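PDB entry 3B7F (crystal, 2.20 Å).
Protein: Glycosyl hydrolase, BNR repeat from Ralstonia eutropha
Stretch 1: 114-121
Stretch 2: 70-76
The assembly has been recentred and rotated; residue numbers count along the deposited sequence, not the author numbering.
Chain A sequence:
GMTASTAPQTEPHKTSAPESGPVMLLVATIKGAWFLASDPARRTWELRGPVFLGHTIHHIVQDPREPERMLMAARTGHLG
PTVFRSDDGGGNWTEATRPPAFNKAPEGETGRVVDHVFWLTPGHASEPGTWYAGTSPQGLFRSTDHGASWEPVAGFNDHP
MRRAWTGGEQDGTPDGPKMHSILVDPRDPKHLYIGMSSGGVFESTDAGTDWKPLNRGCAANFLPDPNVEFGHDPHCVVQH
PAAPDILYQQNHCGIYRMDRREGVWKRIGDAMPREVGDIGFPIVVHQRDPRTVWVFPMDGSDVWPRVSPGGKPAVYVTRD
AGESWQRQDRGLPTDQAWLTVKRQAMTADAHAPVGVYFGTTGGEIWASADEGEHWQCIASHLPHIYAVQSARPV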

# COMPACT_ATOMS: atom_id res chain seq x y z
N VAL A 114 14.74 -1.71 14.19
CA VAL A 114 14.04 -1.32 12.97
C VAL A 114 14.97 -1.56 11.77
O VAL A 114 16.07 -1.00 11.72
CB VAL A 114 13.54 0.17 13.02
CG1 VAL A 114 13.07 0.67 11.64
CG2 VAL A 114 12.42 0.35 14.09
N ASP A 115 14.55 -2.44 10.86
CA ASP A 115 15.31 -2.70 9.65
C ASP A 115 15.01 -1.61 8.64
O ASP A 115 15.93 -1.03 8.07
CB ASP A 115 15.01 -4.06 9.03
CG ASP A 115 15.91 -4.35 7.85
OD1 ASP A 115 17.10 -4.67 8.06
OD2 ASP A 115 15.43 -4.25 6.72
N HIS A 116 13.72 -1.35 8.39
CA HIS A 116 13.32 -0.26 7.51
C HIS A 116 11.90 0.21 7.79
O HIS A 116 11.08 -0.54 8.32
CB HIS A 116 13.50 -0.64 6.02
CG HIS A 116 12.71 -1.83 5.58
ND1 HIS A 116 13.20 -3.12 5.64
CD2 HIS A 116 11.49 -1.92 5.00
CE1 HIS A 116 12.30 -3.95 5.17
NE2 HIS A 116 11.25 -3.25 4.78
N VAL A 117 11.63 1.47 7.46
CA VAL A 117 10.30 2.04 7.51
C VAL A 117 9.70 1.59 6.20
O VAL A 117 10.22 1.90 5.13
CB VAL A 117 10.30 3.56 7.62
CG1 VAL A 117 8.85 4.10 7.64
CG2 VAL A 117 11.08 3.99 8.85
N PHE A 118 8.61 0.83 6.28
CA PHE A 118 8.00 0.26 5.09
C PHE A 118 6.83 1.07 4.52
O PHE A 118 6.70 1.20 3.31
CB PHE A 118 7.52 -1.15 5.41
CG PHE A 118 6.93 -1.86 4.24
CD1 PHE A 118 7.75 -2.37 3.27
CD2 PHE A 118 5.57 -2.02 4.12
CE1 PHE A 118 7.22 -3.02 2.16
CE2 PHE A 118 5.03 -2.66 3.00
CZ PHE A 118 5.85 -3.15 2.03
N TRP A 119 5.99 1.61 5.40
CA TRP A 119 4.75 2.27 5.02
C TRP A 119 4.53 3.56 5.77
O TRP A 119 4.74 3.59 6.96
CB TRP A 119 3.61 1.34 5.41
CG TRP A 119 2.28 1.71 4.89
CD1 TRP A 119 1.45 2.69 5.35
CD2 TRP A 119 1.60 1.05 3.84
NE1 TRP A 119 0.29 2.69 4.61
CE2 TRP A 119 0.35 1.68 3.69
CE3 TRP A 119 1.92 -0.02 3.01
CZ2 TRP A 119 -0.57 1.28 2.74
CZ3 TRP A 119 0.99 -0.44 2.09
CH2 TRP A 119 -0.24 0.22 1.95
N LEU A 120 3.99 4.58 5.10
CA LEU A 120 3.71 5.90 5.65
C LEU A 120 2.25 6.24 5.36
O LEU A 120 1.79 6.10 4.22
CB LEU A 120 4.62 6.96 5.01
CG LEU A 120 6.12 6.95 5.31
CD1 LEU A 120 6.84 7.84 4.31
CD2 LEU A 120 6.39 7.36 6.76
N THR A 121 1.53 6.69 6.38
CA THR A 121 0.11 7.09 6.27
C THR A 121 -0.08 8.47 6.87
O THR A 121 0.31 8.68 8.02
CB THR A 121 -0.79 6.11 7.03
OG1 THR A 121 -0.70 4.84 6.40
CG2 THR A 121 -2.22 6.53 6.99
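Stretch 2 (70-76) MLMAART

The apolar centre of this contact is Ala73, whose methyl group points toward stretch 1. Ala73 CB lies 3.3 Å from Val117 O and 3.8 Å from Val117 CG1. Val117 and Ala73, whose CA atoms are 5.6 Å apart, form the nearer of the two register pairs.

Leu120 supplies the other large apolar contribution from stretch 1. Its chi1 is m and its chi2 is t, and its CA-to-CB bond points toward stretch 2. The methyl CD1 reaches three consecutive residues. Leu120 CD1 is 3.6 Å from Leu71 CB, 3.8 Å from Met72 N and 3.6 Å from Ala73 N. Leu120 CD1 is also 4.0 Å from Ala73 CB. This methyl therefore packs against the backbone as well as the side chains of stretch 2. Val117, Leu120, Leu71 and Ala73 are all buried.

Met70 to Arg75 form a strand, as do His116 to Thr121, and the backbone is extended except at Phe118. The strand axes run in roughly antiparallel directions, with an angle of 149° between their N-to-C directions and a signed crossing angle of -149°. Their closest approach is 6.3 Å. No hydrogen bond joins the two stretches, so they are not paired here as neighbours in a sheet. The contact is mainly packing, with one salt bridge at its edge; it buries 361 Å², both sides summed.

The side chains of stretch 2 alternate. Leu71, Ala73 and Arg75 point toward stretch 1, while Met72 and Ala74 point away. Met70 and Met72 are selenomethionines; Met70 is out of reach, and Met72 meets Leu120 through its backbone. In stretch 1 the pattern is less regular. His116, Val117 and Leu120 point toward stretch 2, whereas Phe118 and Trp119 point away. Phe118 has a psi of -40°, unlike the extended values of the strand residues beside it, and this irregular backbone accompanies the break in alternation.

Toward the polar edge, Arg75 lies against His116 and Asp115. The CA atoms of His116 and Arg75 are 6.5 Å apart. Arg75 NH1 is 3.6 Å from His116 CB and approaches the imidazole ring obliquely. Arg75 CD lies 3.0 Å from the carbonyl O of Asp115, a close contact. Arg75 NE is 3.4 Å from the same Asp115 O, but the angle is too poor for a hydrogen bond.

Asp115 and Arg75 form a salt bridge, with Asp115 OD2 3.6 Å from Arg75 NH2. The oxygen lies well out of the guanidinium plane, so the attraction is one of charge and no N-H points at it. Asp115 OD2 also accepts a hydrogen bond of 2.7 Å from His116 ND1. Both of these atoms lie over one face of the guanidinium group. Arg75 is poorly ordered, so the details at this edge are less certain than those of the apolar centre.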

# COMPACT_ATOMS: atom_id res chain seq x y z
N MSE A 70 5.57 16.23 1.63
CA MSE A 70 5.77 14.83 1.27
C MSE A 70 6.76 14.16 2.20
O MSE A 70 7.69 14.81 2.68
CB MSE A 70 6.38 14.68 -0.11
CG MSE A 70 5.63 15.33 -1.25
SE MSE A 70 6.41 14.66 -2.92
CE MSE A 70 5.29 15.73 -4.03
N LEU A 71 6.53 12.86 2.43
CA LEU A 71 7.41 12.00 3.23
C LEU A 71 7.87 10.86 2.35
O LEU A 71 7.15 10.44 1.46
CB LEU A 71 6.76 11.47 4.51
CG LEU A 71 6.44 12.50 5.63
CD1 LEU A 71 6.06 11.78 6.91
CD2 LEU A 71 7.60 13.47 5.94
N MSE A 72 9.10 10.42 2.59
CA MSE A 72 9.76 9.37 1.86
C MSE A 72 10.50 8.43 2.83
O MSE A 72 11.44 8.86 3.47
CB MSE A 72 10.76 10.00 0.89
CG MSE A 72 11.66 8.99 0.19
SE MSE A 72 13.04 9.81 -0.81
CE MSE A 72 12.05 10.87 -2.06
N ALA A 73 10.06 7.18 2.94
CA ALA A 73 10.71 6.15 3.76
C ALA A 73 11.94 5.64 2.98
O ALA A 73 11.85 5.23 1.81
CB ALA A 73 9.70 5.01 4.08
N ALA A 74 13.12 5.72 3.59
CA ALA A 74 14.38 5.36 2.92
C ALA A 74 15.39 4.75 3.87
O ALA A 74 15.29 4.93 5.09
CB ALA A 74 14.99 6.60 2.27
N ARG A 75 16.35 4.01 3.30
CA ARG A 75 17.41 3.39 4.06
C ARG A 75 18.80 3.85 3.59
O ARG A 75 19.15 3.68 2.42
CB ARG A 75 17.30 1.88 4.02
CG ARG A 75 18.20 1.20 5.06
CD ARG A 75 17.51 0.06 5.76
NE ARG A 75 17.72 -1.28 5.21
CZ ARG A 75 17.01 -1.88 4.24
NH1 ARG A 75 16.02 -1.28 3.58
NH2 ARG A 75 17.34 -3.13 3.90
N THR A 76 19.51 4.45 4.56
CA THR A 76 20.89 5.03 4.52
C THR A 76 21.00 6.18 3.55
O THR A 76 20.59 7.29 3.91
CB THR A 76 22.04 3.97 4.29
OG1 THR A 76 21.98 3.45 2.96
CG2 THR A 76 21.97 2.83 5.33